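Long-range contacts in epoxyqueuosine reductase (Streptococcus thermophilus, PDB 5D6S), which belongs to the QueG family and binds cobalamin together with two iron–sulfur clusters: residues A[98-103]-A[184-189]; A[162-167]-A[179-184]; A[212-217]-A[269-274]; A[167-172]-A[204-209]; A[44-49]-A[93-98]. One frame throughout, in Å; residues are numbered along the deposited sequence.

Interaction 1 of 5, residues A[98-103]-A[184-189]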
# COMPACT_ATOMS: atom_id res chain seq x y z
N ALA A 98 -9.26 -11.44 8.93
CA ALA A 98 -9.19 -10.00 8.82
C ALA A 98 -8.73 -9.43 10.15
O ALA A 98 -9.25 -9.81 11.19
CB ALA A 98 -10.53 -9.42 8.44
N VAL A 99 -7.72 -8.56 10.12
CA VAL A 99 -7.25 -7.89 11.32
C VAL A 99 -7.42 -6.42 11.05
O VAL A 99 -6.93 -5.91 10.04
CB VAL A 99 -5.78 -8.19 11.63
CG1 VAL A 99 -5.31 -7.42 12.85
CG2 VAL A 99 -5.59 -9.68 11.87
N ALA A 100 -8.12 -5.73 11.94
CA ALA A 100 -8.38 -4.31 11.74
C ALA A 100 -7.18 -3.48 12.17
O ALA A 100 -6.42 -3.90 13.04
CB ALA A 100 -9.62 -3.90 12.50
N TYR A 101 -7.03 -2.30 11.57
CA TYR A 101 -5.96 -1.35 11.93
C TYR A 101 -6.47 0.09 11.97
O TYR A 101 -7.39 0.46 11.22
CB TYR A 101 -4.76 -1.46 10.97
CG TYR A 101 -5.05 -1.12 9.52
CD1 TYR A 101 -5.47 -2.09 8.64
CD2 TYR A 101 -4.86 0.15 9.02
CE1 TYR A 101 -5.70 -1.80 7.30
CE2 TYR A 101 -5.10 0.45 7.68
CZ TYR A 101 -5.52 -0.53 6.81
OH TYR A 101 -5.78 -0.27 5.48
N PRO A 102 -5.91 0.90 12.89
CA PRO A 102 -6.34 2.28 13.01
C PRO A 102 -5.99 3.09 11.78
O PRO A 102 -4.92 2.89 11.22
CB PRO A 102 -5.56 2.81 14.21
CG PRO A 102 -4.41 1.87 14.39
CD PRO A 102 -4.79 0.56 13.79
N HIS A 103 -6.86 4.02 11.41
CA HIS A 103 -6.61 4.92 10.30
C HIS A 103 -6.39 6.38 10.74
O HIS A 103 -5.92 7.20 9.96
CB HIS A 103 -7.74 4.79 9.29
CG HIS A 103 -8.94 5.63 9.60
ND1 HIS A 103 -9.84 5.32 10.61
CD2 HIS A 103 -9.42 6.74 8.99
CE1 HIS A 103 -10.80 6.23 10.61
NE2 HIS A 103 -10.57 7.10 9.65
N LYS A 184 -18.84 -3.83 7.69
CA LYS A 184 -19.67 -2.90 8.51
C LYS A 184 -18.95 -2.52 9.79
O LYS A 184 -18.91 -1.36 10.18
CB LYS A 184 -21.00 -3.55 8.89
CG LYS A 184 -22.20 -3.01 8.13
CD LYS A 184 -23.52 -3.46 8.75
CE LYS A 184 -24.70 -2.70 8.16
NZ LYS A 184 -25.96 -2.96 8.91
N GLU A 185 -18.37 -3.53 10.41
CA GLU A 185 -17.80 -3.43 11.75
C GLU A 185 -16.54 -2.56 11.79
O GLU A 185 -16.41 -1.70 12.68
CB GLU A 185 -17.46 -4.85 12.26
CG GLU A 185 -18.64 -5.81 12.44
CD GLU A 185 -19.15 -6.44 11.14
OE1 GLU A 185 -19.03 -5.84 10.04
OE2 GLU A 185 -19.70 -7.56 11.21
N TYR A 186 -15.62 -2.78 10.84
CA TYR A 186 -14.28 -2.16 10.85
C TYR A 186 -13.91 -1.39 9.60
O TYR A 186 -12.77 -0.93 9.48
CB TYR A 186 -13.24 -3.24 11.06
CG TYR A 186 -13.50 -4.11 12.25
CD1 TYR A 186 -13.17 -3.68 13.53
CD2 TYR A 186 -14.07 -5.37 12.10
CE1 TYR A 186 -13.42 -4.48 14.64
CE2 TYR A 186 -14.32 -6.17 13.20
CZ TYR A 186 -13.99 -5.72 14.46
OH TYR A 186 -14.20 -6.52 15.53
N GLY A 187 -14.86 -1.22 8.70
CA GLY A 187 -14.61 -0.48 7.46
C GLY A 187 -13.77 -1.28 6.50
O GLY A 187 -13.77 -2.51 6.55
N SER A 188 -13.05 -0.58 5.61
CA SER A 188 -12.01 -1.21 4.76
C SER A 188 -10.67 -1.29 5.46
O SER A 188 -9.78 -2.01 5.01
CB SER A 188 -11.85 -0.50 3.42
OG SER A 188 -11.97 0.90 3.57
N TYR A 189 -10.54 -0.62 6.61
CA TYR A 189 -9.28 -0.62 7.37
C TYR A 189 -9.00 -1.95 8.05
O TYR A 189 -8.83 -2.02 9.27
CB TYR A 189 -9.17 0.60 8.32
CG TYR A 189 -9.31 1.93 7.56
CD1 TYR A 189 -8.44 2.27 6.52
CD2 TYR A 189 -10.34 2.82 7.86
CE1 TYR A 189 -8.57 3.46 5.82
CE2 TYR A 189 -10.47 4.01 7.17
CZ TYR A 189 -9.59 4.33 6.15
OH TYR A 189 -9.74 5.54 5.48
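Tyr101 and Tyr189 bring their CA atoms to 5.7 Å of each other, and Tyr101 N donates a nearly straight hydrogen bond (166°) to Tyr189 O at 2.9 Å, in step with the antiparallel pairing of strands 93-100 and 190-197. Around this bond Tyr101, His103 and Tyr189 form an aromatic cluster, a compact example of how one segment leaving a sheet and another entering it can be joined by rings. The Tyr189 side chain serves both partners. His103 lies against one of its faces in an offset stack, the planes only 7° apart and the centroids separated by 4.3 Å; His103 CB, rather than the imidazole, sits over the centre of the phenol ring. Tyr101 meets the same residue differently: its face receives Tyr189 CB, 4.1 Å from the ring centroid, in a CH-pi contact, and the edge of Tyr189 is turned toward that ring in an offset edge-to-face pair with planes at 71°. Further back, Tyr186 CD1 rests on Ala100 CB at 3.7 Å. Tyr101 also stacks with Tyr191, while Ser188, which touches cobalamin, turns its hydroxyl to Asn273. At the edge of the Tyr189 ring, in its plane, Tyr101 OH lies 3.8 Å from Tyr189 CD1.

Interaction 2 of 5, residues A[162-167]-A[179-184]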
# COMPACT_ATOMS: atom_id res chain seq x y z
N VAL A 162 -6.29 -14.31 -4.87
CA VAL A 162 -6.84 -12.96 -4.80
C VAL A 162 -7.42 -12.80 -3.39
O VAL A 162 -8.54 -13.20 -3.14
CB VAL A 162 -7.92 -12.74 -5.87
CG1 VAL A 162 -8.39 -11.30 -5.84
CG2 VAL A 162 -7.37 -13.10 -7.25
N ASP A 163 -6.64 -12.23 -2.48
CA ASP A 163 -7.01 -12.13 -1.06
C ASP A 163 -8.36 -11.46 -0.85
O ASP A 163 -9.03 -11.64 0.16
CB ASP A 163 -5.96 -11.30 -0.31
CG ASP A 163 -4.63 -12.00 -0.18
OD1 ASP A 163 -4.48 -13.13 -0.71
OD2 ASP A 163 -3.72 -11.40 0.46
N THR A 164 -8.73 -10.65 -1.82
CA THR A 164 -9.83 -9.76 -1.67
C THR A 164 -11.13 -10.53 -1.96
O THR A 164 -12.14 -10.33 -1.28
CB THR A 164 -9.58 -8.55 -2.60
OG1 THR A 164 -10.02 -7.35 -1.95
CG2 THR A 164 -10.23 -8.71 -3.96
N ALA A 165 -11.07 -11.41 -2.95
CA ALA A 165 -12.22 -12.19 -3.43
C ALA A 165 -12.48 -13.40 -2.54
O ALA A 165 -13.61 -13.89 -2.41
CB ALA A 165 -11.99 -12.65 -4.86
N VAL A 166 -11.42 -13.87 -1.91
CA VAL A 166 -11.54 -14.90 -0.91
C VAL A 166 -12.35 -14.39 0.28
O VAL A 166 -13.30 -15.04 0.71
CB VAL A 166 -10.16 -15.38 -0.43
CG1 VAL A 166 -10.27 -16.17 0.86
CG2 VAL A 166 -9.50 -16.20 -1.52
N ALA A 167 -11.97 -13.23 0.81
CA ALA A 167 -12.66 -12.64 1.95
C ALA A 167 -14.13 -12.30 1.66
O ALA A 167 -14.94 -12.25 2.59
CB ALA A 167 -11.92 -11.40 2.41
N GLY A 179 -12.49 -1.35 -5.08
CA GLY A 179 -11.72 -2.58 -5.22
C GLY A 179 -11.43 -3.27 -3.90
O GLY A 179 -11.02 -4.42 -3.87
N LEU A 180 -11.68 -2.57 -2.80
CA LEU A 180 -11.34 -3.09 -1.49
C LEU A 180 -12.46 -3.86 -0.79
O LEU A 180 -13.64 -3.72 -1.11
CB LEU A 180 -10.91 -1.93 -0.59
CG LEU A 180 -9.60 -1.25 -0.99
CD1 LEU A 180 -9.49 0.10 -0.28
CD2 LEU A 180 -8.43 -2.15 -0.64
N VAL A 181 -12.08 -4.66 0.20
CA VAL A 181 -13.03 -5.39 1.03
C VAL A 181 -13.45 -4.51 2.18
O VAL A 181 -12.63 -4.04 2.94
CB VAL A 181 -12.44 -6.70 1.57
CG1 VAL A 181 -13.22 -7.19 2.76
CG2 VAL A 181 -12.43 -7.76 0.47
N ILE A 182 -14.77 -4.31 2.29
CA ILE A 182 -15.38 -3.41 3.27
C ILE A 182 -16.26 -4.20 4.23
O ILE A 182 -17.20 -4.89 3.82
CB ILE A 182 -16.34 -2.41 2.57
CG1 ILE A 182 -15.74 -1.81 1.28
CG2 ILE A 182 -16.81 -1.36 3.58
CD1 ILE A 182 -15.24 -0.38 1.36
N SER A 183 -15.97 -4.10 5.52
CA SER A 183 -16.85 -4.64 6.56
C SER A 183 -17.62 -3.52 7.24
O SER A 183 -17.13 -2.38 7.33
CB SER A 183 -16.06 -5.42 7.61
OG SER A 183 -15.50 -4.55 8.59
N LYS A 184 -18.84 -3.83 7.69
CA LYS A 184 -19.67 -2.90 8.51
C LYS A 184 -18.95 -2.52 9.79
O LYS A 184 -18.91 -1.36 10.18
CB LYS A 184 -21.00 -3.55 8.89
CG LYS A 184 -22.20 -3.01 8.13
CD LYS A 184 -23.52 -3.46 8.75
CE LYS A 184 -24.70 -2.70 8.16
NZ LYS A 184 -25.96 -2.96 8.91
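The wall of the cobalamin pocket contains the start of helix 163-169 and the short strand 181-182, which meet chiefly through Thr164 and Val181. Their CA atoms are 6.1 Å apart, and the two side chains slide past each other in opposite directions. One methyl of the valine does the touching: Val181 CG2 lies against the carbonyl oxygen Thr164 O and comes within 3.4 Å of Thr164 OG1, and one helical turn later it approaches Ala167 CB at 4.2 Å. The torsion of Val181 explains the choice of branch, because CG2 stands anti to the carbonyl carbon while CG1 stands anti to the backbone N (chi1 161°), where it packs on Ile172. Thr164 OG1 also faces the backbone of Gly179, 3.6 Å from Gly179 O. Glycine suits this turn, since at its positive phi a CB would be pressed against the carbonyl oxygen of the preceding residue.

The backbone does the polar work. Asp163 N, in the first turn of the helix just after the N-cap position of Val162, hydrogen-bonds to cobalamin, and so do Gly179 O and Val181 N. Asp163 OD2 is meanwhile tied to Asp157 N, while Asn178 OD1 holds Leu180 N.

As a worked case of division of labour, the contact sets one valine methyl against the oxygens of Thr164 and the methyl of Ala167, beside main-chain groups directed at the ligand. The partial positive charge at a helix start may add slightly to the pull of Asp163 N on its acceptor.

Interaction 3 of 5, residues A[212-217]-A[269-274]. With SF4 (iron/sulfur cluster), chain F.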
# COMPACT_ATOMS: atom_id res chain seq x y z
N GLY A 212 -24.41 0.47 -3.45
CA GLY A 212 -25.59 1.19 -3.87
C GLY A 212 -25.23 1.97 -5.10
O GLY A 212 -24.71 1.42 -6.07
N ASP A 213 -25.56 3.26 -5.09
CA ASP A 213 -25.17 4.17 -6.16
C ASP A 213 -24.25 5.23 -5.58
O ASP A 213 -24.48 6.41 -5.79
N CYS A 214 -23.21 4.81 -4.84
CA CYS A 214 -22.38 5.74 -4.03
C CYS A 214 -21.33 6.57 -4.78
O CYS A 214 -21.31 7.80 -4.63
CB CYS A 214 -21.70 5.02 -2.87
SG CYS A 214 -20.51 6.09 -1.98
N ARG A 215 -20.44 5.93 -5.53
CA ARG A 215 -19.54 6.67 -6.43
C ARG A 215 -18.55 7.68 -5.81
O ARG A 215 -17.92 8.42 -6.56
CB ARG A 215 -20.35 7.44 -7.50
CG ARG A 215 -20.77 6.61 -8.70
CD ARG A 215 -21.22 7.51 -9.85
NE ARG A 215 -20.21 8.51 -10.18
CZ ARG A 215 -19.24 8.36 -11.08
NH1 ARG A 215 -19.10 7.24 -11.77
NH2 ARG A 215 -18.39 9.35 -11.28
N ARG A 216 -18.44 7.77 -4.49
CA ARG A 216 -17.60 8.82 -3.88
C ARG A 216 -16.11 8.64 -4.22
O ARG A 216 -15.42 9.58 -4.63
CB ARG A 216 -17.79 8.88 -2.37
CG ARG A 216 -19.08 9.53 -1.90
CD ARG A 216 -18.83 10.46 -0.72
NE ARG A 216 -19.78 10.28 0.37
CZ ARG A 216 -19.49 10.37 1.68
NH1 ARG A 216 -20.44 10.17 2.60
NH2 ARG A 216 -18.24 10.63 2.09
N CYS A 217 -15.64 7.41 -4.00
CA CYS A 217 -14.29 6.98 -4.32
C CYS A 217 -13.95 7.24 -5.79
O CYS A 217 -12.93 7.84 -6.11
CB CYS A 217 -14.14 5.48 -4.00
SG CYS A 217 -15.38 4.38 -4.76
N SER A 269 -12.76 8.74 1.57
CA SER A 269 -14.00 9.20 0.96
C SER A 269 -15.16 8.19 1.09
O SER A 269 -16.26 8.47 0.60
CB SER A 269 -13.77 9.53 -0.52
OG SER A 269 -13.78 8.36 -1.35
N CYS A 270 -14.94 7.03 1.72
CA CYS A 270 -15.95 5.98 1.78
C CYS A 270 -16.84 6.11 3.01
O CYS A 270 -16.34 6.17 4.14
CB CYS A 270 -15.32 4.58 1.77
SG CYS A 270 -16.53 3.22 1.58
N PRO A 271 -18.18 6.13 2.79
CA PRO A 271 -19.17 6.24 3.86
C PRO A 271 -18.94 5.23 4.96
O PRO A 271 -19.03 5.57 6.13
CB PRO A 271 -20.48 5.91 3.15
CG PRO A 271 -20.26 6.32 1.73
CD PRO A 271 -18.82 6.03 1.46
N TYR A 272 -18.61 3.99 4.59
CA TYR A 272 -18.41 2.94 5.58
C TYR A 272 -17.25 3.19 6.52
O TYR A 272 -17.11 2.49 7.53
CB TYR A 272 -18.19 1.58 4.93
CG TYR A 272 -19.42 0.98 4.31
CD1 TYR A 272 -19.81 1.32 3.01
CD2 TYR A 272 -20.21 0.08 5.03
CE1 TYR A 272 -20.94 0.74 2.44
CE2 TYR A 272 -21.35 -0.50 4.47
CZ TYR A 272 -21.70 -0.17 3.18
OH TYR A 272 -22.82 -0.76 2.64
N ASN A 273 -16.40 4.17 6.20
CA ASN A 273 -15.28 4.53 7.09
C ASN A 273 -15.59 5.77 7.92
O ASN A 273 -14.84 6.11 8.84
CB ASN A 273 -13.98 4.71 6.29
CG ASN A 273 -13.42 3.38 5.77
OD1 ASN A 273 -13.28 2.43 6.53
ND2 ASN A 273 -13.09 3.32 4.47
N ARG A 274 -16.73 6.40 7.61
CA ARG A 274 -17.25 7.59 8.30
C ARG A 274 -16.93 7.64 9.80
O ARG A 274 -16.34 8.61 10.27
CB ARG A 274 -18.77 7.68 8.08
CG ARG A 274 -19.45 8.97 8.49
CD ARG A 274 -19.06 10.15 7.61
NE ARG A 274 -19.77 11.32 8.14
CZ ARG A 274 -19.24 12.52 8.38
NH1 ARG A 274 -17.97 12.80 8.07
NH2 ARG A 274 -20.00 13.48 8.89
FE1 SF4 F . -16.76 3.59 -3.08
FE2 SF4 F . -18.91 4.31 -1.82
FE3 SF4 F . -17.06 3.14 -0.55
FE4 SF4 F . -18.52 1.91 -2.33
S1 SF4 F . -19.11 2.65 -0.46
S2 SF4 F . -16.44 1.79 -2.03
S3 SF4 F . -18.74 3.49 -3.77
S4 SF4 F . -16.95 4.98 -1.52
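Arg216, Ser269 and Pro271 give up most of the surface hidden here, and they do so beside an iron–sulfur cluster. The arginine chain lies across the backbone of Ser269: Arg216 CD is 3.5 Å from Ser269 O, and CB and NH2 border on the same oxygen. Bends at chi2 (-137°) and chi3 (-133°) set CD and NE, and at the end of this bent chain Pro271 CG sits 3.8 Å above one face of the guanidinium, displaced toward its rim. The same proline carbon faces the cluster side as well, with Pro271 CG 3.7 Å from Cys214 SG and Pro271 CD against sulfide S4. Pro271 therefore forms a wedge between a charged side chain and the metal site. Ser269 works in the other direction, its OG lying 3.3 Å from Cys217 CA and making a weak hydrogen bond to Ile265 O.

These three residues frame the cysteines. Cys217 SG binds iron FE1 at 2.3 Å, Cys214 SG binds FE2 at 2.4 Å, and Cys270 SG, reaching in from the other segment, binds FE3 at 2.2 Å. A weak hydrogen bond from Arg216 N to Cys214 SG, 3.7 Å long and fairly straight (162°), could temper the charge on that sulfur. Cys211, in the same pocket, is presumably the ligand of the remaining iron.

Three closely spaced cysteines joined by a distant cysteine followed by proline are the signature of bacterial ferredoxin-like double-cluster domains.

Interaction 4 of 5, residues A[167-172]-A[204-209]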
# COMPACT_ATOMS: atom_id res chain seq x y z
N ALA A 167 -11.97 -13.23 0.81
CA ALA A 167 -12.66 -12.64 1.95
C ALA A 167 -14.13 -12.30 1.66
O ALA A 167 -14.94 -12.25 2.59
CB ALA A 167 -11.92 -11.40 2.41
N LYS A 168 -14.46 -12.05 0.40
CA LYS A 168 -15.86 -11.85 0.02
C LYS A 168 -16.67 -13.15 0.10
O LYS A 168 -17.67 -13.21 0.83
CB LYS A 168 -16.00 -11.25 -1.37
CG LYS A 168 -17.46 -11.06 -1.76
CD LYS A 168 -17.65 -10.40 -3.09
CE LYS A 168 -18.87 -10.98 -3.78
NZ LYS A 168 -19.00 -10.50 -5.16
N ARG A 169 -16.26 -14.18 -0.64
CA ARG A 169 -16.91 -15.51 -0.53
C ARG A 169 -17.01 -16.01 0.91
O ARG A 169 -17.85 -16.84 1.20
CB ARG A 169 -16.22 -16.61 -1.35
CG ARG A 169 -16.60 -16.65 -2.83
CD ARG A 169 -16.64 -18.07 -3.41
NE ARG A 169 -15.63 -19.00 -2.88
CZ ARG A 169 -14.78 -19.75 -3.61
NH1 ARG A 169 -13.92 -20.56 -2.99
NH2 ARG A 169 -14.78 -19.69 -4.94
N ALA A 170 -16.13 -15.55 1.79
CA ALA A 170 -16.15 -16.01 3.17
C ALA A 170 -16.97 -15.10 4.07
O ALA A 170 -17.02 -15.30 5.29
CB ALA A 170 -14.73 -16.15 3.70
N GLY A 171 -17.59 -14.10 3.48
CA GLY A 171 -18.41 -13.14 4.22
C GLY A 171 -17.66 -12.33 5.27
O GLY A 171 -18.17 -12.12 6.37
N ILE A 172 -16.46 -11.86 4.93
CA ILE A 172 -15.75 -10.87 5.79
C ILE A 172 -16.35 -9.50 5.51
O ILE A 172 -16.48 -8.66 6.41
CB ILE A 172 -14.21 -10.86 5.55
CG1 ILE A 172 -13.52 -11.80 6.53
CG2 ILE A 172 -13.61 -9.48 5.79
CD1 ILE A 172 -13.83 -13.25 6.30
N ASP A 204 -19.58 -19.91 5.46
CA ASP A 204 -20.33 -18.77 5.95
C ASP A 204 -21.18 -18.19 4.81
O ASP A 204 -21.11 -18.67 3.67
CB ASP A 204 -19.39 -17.70 6.53
CG ASP A 204 -19.14 -17.88 8.02
OD1 ASP A 204 -20.03 -18.42 8.72
OD2 ASP A 204 -18.08 -17.45 8.50
N GLN A 205 -21.96 -17.16 5.12
CA GLN A 205 -22.99 -16.68 4.22
C GLN A 205 -22.49 -15.81 3.06
O GLN A 205 -22.59 -16.20 1.89
CB GLN A 205 -24.07 -15.92 5.01
CG GLN A 205 -25.07 -16.80 5.74
CD GLN A 205 -26.16 -17.34 4.82
OE1 GLN A 205 -27.32 -16.91 4.91
NE2 GLN A 205 -25.82 -18.30 3.96
N GLU A 206 -21.97 -14.64 3.40
CA GLU A 206 -21.73 -13.49 2.50
C GLU A 206 -22.50 -12.35 3.16
O GLU A 206 -22.86 -12.47 4.34
CB GLU A 206 -22.12 -13.68 1.02
CG GLU A 206 -20.99 -14.30 0.17
CD GLU A 206 -20.87 -13.73 -1.24
OE1 GLU A 206 -20.12 -14.30 -2.08
OE2 GLU A 206 -21.53 -12.71 -1.55
N VAL A 207 -22.72 -11.25 2.45
CA VAL A 207 -23.16 -10.02 3.10
C VAL A 207 -24.29 -9.38 2.28
O VAL A 207 -24.32 -9.52 1.06
CB VAL A 207 -21.94 -9.06 3.35
CG1 VAL A 207 -22.35 -7.60 3.37
CG2 VAL A 207 -21.23 -9.41 4.66
N ASP A 208 -25.22 -8.72 2.98
CA ASP A 208 -26.39 -8.09 2.35
C ASP A 208 -26.00 -6.71 1.82
O ASP A 208 -26.45 -6.30 0.74
CB ASP A 208 -27.54 -7.97 3.35
N TYR A 209 -25.17 -6.00 2.58
CA TYR A 209 -24.83 -4.60 2.28
C TYR A 209 -23.76 -4.47 1.21
O TYR A 209 -22.85 -5.29 1.10
CB TYR A 209 -24.41 -3.83 3.54
CG TYR A 209 -23.38 -4.51 4.41
CD1 TYR A 209 -23.76 -5.40 5.41
CD2 TYR A 209 -22.02 -4.23 4.26
CE1 TYR A 209 -22.81 -6.02 6.22
CE2 TYR A 209 -21.07 -4.83 5.07
CZ TYR A 209 -21.46 -5.72 6.05
OH TYR A 209 -20.54 -6.32 6.87
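Gly171 and Glu206 pass with their CA atoms 3.8 Å apart, and Ala170 and Asp204 follow at 5.7 Å, where helix 163-169 ends against the loop 204-209. The helix closes in a Schellman motif: Ile172 N bonds back to Ala167 O and Gly171 N to Lys168 O, with Gly171 at positive phi (61°). A CB on Gly171 would point into the loop and collide with Glu206 N, so the close backbone approach depends on its absence.

Glu206 supplies the main side-chain contact. Its CG lies 3.6 Å from Lys168 O, and the bend at chi2 (-142°) sets CD so that the carboxylate lies alongside the last turn. OE1 is then 3.8 Å from Arg169 CA, and Lys168 CE approaches OE2 at 3.9 Å. On the other flank Asp204 CB meets Ala170 O at 3.6 Å, while Asp204 OD1 forms a salt bridge with Lys31. Arg169 spends its guanidinium on the backbone carbonyls of Asp52 and Asp53 and on Thr49 OG1, and Lys168 touches cobalamin.

The example illustrates contact without direct ion pairing. Lys168 NZ and Glu206 OE2 stay 4.9 Å apart, so any attraction between them is through space. It probably offsets part of the repulsion that a carboxylate would feel near the carbonyl groups of a helix C-terminus.

Interaction 5 of 5, residues A[44-49]-A[93-98]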
# COMPACT_ATOMS: atom_id res chain seq x y z
N SER A 44 -9.79 -9.94 14.08
CA SER A 44 -10.97 -9.10 14.19
C SER A 44 -12.21 -9.65 13.49
O SER A 44 -13.33 -9.18 13.71
CB SER A 44 -10.67 -7.69 13.66
OG SER A 44 -9.70 -7.05 14.46
N LYS A 45 -12.01 -10.61 12.59
CA LYS A 45 -13.12 -11.21 11.85
C LYS A 45 -12.61 -12.46 11.19
O LYS A 45 -11.42 -12.56 10.87
CB LYS A 45 -13.67 -10.28 10.77
CG LYS A 45 -15.10 -9.86 10.97
CD LYS A 45 -15.48 -8.79 9.95
CE LYS A 45 -16.98 -8.57 9.88
NZ LYS A 45 -17.60 -9.54 8.95
N ILE A 46 -13.51 -13.41 10.96
CA ILE A 46 -13.15 -14.68 10.35
C ILE A 46 -14.31 -15.19 9.54
O ILE A 46 -15.47 -14.88 9.81
CB ILE A 46 -12.68 -15.69 11.40
CG1 ILE A 46 -12.14 -16.95 10.74
CG2 ILE A 46 -13.80 -16.01 12.39
CD1 ILE A 46 -11.19 -17.71 11.64
N GLY A 47 -13.98 -15.95 8.52
CA GLY A 47 -14.96 -16.36 7.52
C GLY A 47 -14.53 -17.71 6.99
O GLY A 47 -13.40 -18.13 7.21
N PHE A 48 -15.46 -18.40 6.32
CA PHE A 48 -15.21 -19.73 5.79
C PHE A 48 -15.80 -19.81 4.41
O PHE A 48 -16.83 -19.21 4.11
CB PHE A 48 -15.82 -20.80 6.69
CG PHE A 48 -15.31 -20.76 8.10
CD1 PHE A 48 -15.88 -19.90 9.03
CD2 PHE A 48 -14.25 -21.57 8.49
CE1 PHE A 48 -15.41 -19.83 10.33
CE2 PHE A 48 -13.77 -21.51 9.80
CZ PHE A 48 -14.36 -20.65 10.73
N THR A 49 -15.13 -20.55 3.54
CA THR A 49 -15.62 -20.73 2.19
C THR A 49 -15.00 -21.98 1.62
O THR A 49 -14.06 -22.54 2.19
CB THR A 49 -15.33 -19.52 1.29
OG1 THR A 49 -15.55 -19.88 -0.08
CG2 THR A 49 -13.91 -19.06 1.46
N THR A 93 -11.70 -26.52 2.36
CA THR A 93 -12.21 -25.20 2.72
C THR A 93 -11.08 -24.17 2.80
O THR A 93 -9.90 -24.53 2.89
CB THR A 93 -13.01 -25.24 4.04
OG1 THR A 93 -13.58 -23.94 4.29
CG2 THR A 93 -12.14 -25.61 5.22
N ILE A 94 -11.44 -22.89 2.73
CA ILE A 94 -10.50 -21.76 2.90
C ILE A 94 -11.02 -20.86 4.01
O ILE A 94 -12.18 -20.46 3.99
CB ILE A 94 -10.36 -20.88 1.63
CG1 ILE A 94 -9.76 -21.69 0.47
CG2 ILE A 94 -9.47 -19.69 1.91
CD1 ILE A 94 -9.85 -21.00 -0.88
N ILE A 95 -10.14 -20.52 4.94
CA ILE A 95 -10.50 -19.66 6.06
C ILE A 95 -9.88 -18.29 5.85
O ILE A 95 -8.66 -18.15 5.86
CB ILE A 95 -9.96 -20.21 7.39
CG1 ILE A 95 -10.32 -21.69 7.52
CG2 ILE A 95 -10.48 -19.38 8.55
CD1 ILE A 95 -9.68 -22.40 8.71
N SER A 96 -10.73 -17.29 5.65
CA SER A 96 -10.28 -15.93 5.46
C SER A 96 -10.21 -15.23 6.79
O SER A 96 -11.21 -15.20 7.50
CB SER A 96 -11.24 -15.16 4.55
OG SER A 96 -10.89 -13.78 4.52
N ILE A 97 -9.07 -14.61 7.11
CA ILE A 97 -8.97 -13.76 8.30
C ILE A 97 -8.88 -12.27 7.96
O ILE A 97 -8.55 -11.89 6.85
CB ILE A 97 -7.80 -14.14 9.23
CG1 ILE A 97 -6.46 -13.94 8.55
CG2 ILE A 97 -7.95 -15.59 9.65
CD1 ILE A 97 -5.33 -13.93 9.56
N ALA A 98 -9.26 -11.44 8.93
CA ALA A 98 -9.19 -10.00 8.82
C ALA A 98 -8.73 -9.43 10.15
O ALA A 98 -9.25 -9.81 11.19
CB ALA A 98 -10.53 -9.42 8.44
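Ile95 sits across from Phe48 and Ile46 on two antiparallel strands, 45-49 and 93-98, whose axes approach to 4.7 Å at 161°. Its CB lies 4.0 Å from Gly47 O. From there the side chain divides. CG2, anti to the backbone N, drops toward the partner strand and meets Gly47 O at 3.4 Å and Ile46 CD1 at 3.6 Å. CG1, anti to the carbonyl carbon (chi1 -49°), runs beside Phe48 and reaches Phe48 CD2 at 4.0 Å, the ring being approached obliquely. CD1 continues the extended chain from CG1, and the side chain also touches Thr197.

The backbone ladder is uneven in a way that shows how a strand end can be reinforced. Lys45 and Ala98 form a hydrogen-bonded pair, as do Thr49 and Ile94. At the second, Thr49 O accepts twice, from Ile94 N at 2.7 Å in an almost straight bond (172°) and from Thr93 OG1 at 2.6 Å, the donors coming from opposite faces of the carbonyl plane. Thr49 OG1 is held by Arg169 NE.

Strand 45-50 is the outermost strand on this side of a four-stranded antiparallel sheet, and strand 190-197 flanks 93-100 along its other edge. Helix 30-40 covers the face bearing Ile46 and Phe48, whereas helix 163-169 packs on the face of Ile94 and Ser96.

Along the chain interaction 5 closes first, interaction 1 follows from the shared Ala98, interaction 2 is nested inside the loop closed by interaction 1, interaction 4 crosses both, and interaction 3 comes last. Interactions 1 and 5 use strand 93-100 of the four-stranded sheet, while interactions 2 and 4 share helix 163-169. The centre of interaction 4 lies about 9 Å from the centres of interactions 2 and 5, whereas those of 3 and 5 are about 24 Å apart. Tyr209 OH bonded to Lys184 N ties interaction 4 to 1 and 2, and Ile182 packed on Cys270 and Tyr272 ties 2 to 3, placing the cobalamin pocket and one iron–sulfur cluster in a continuous run of contacts.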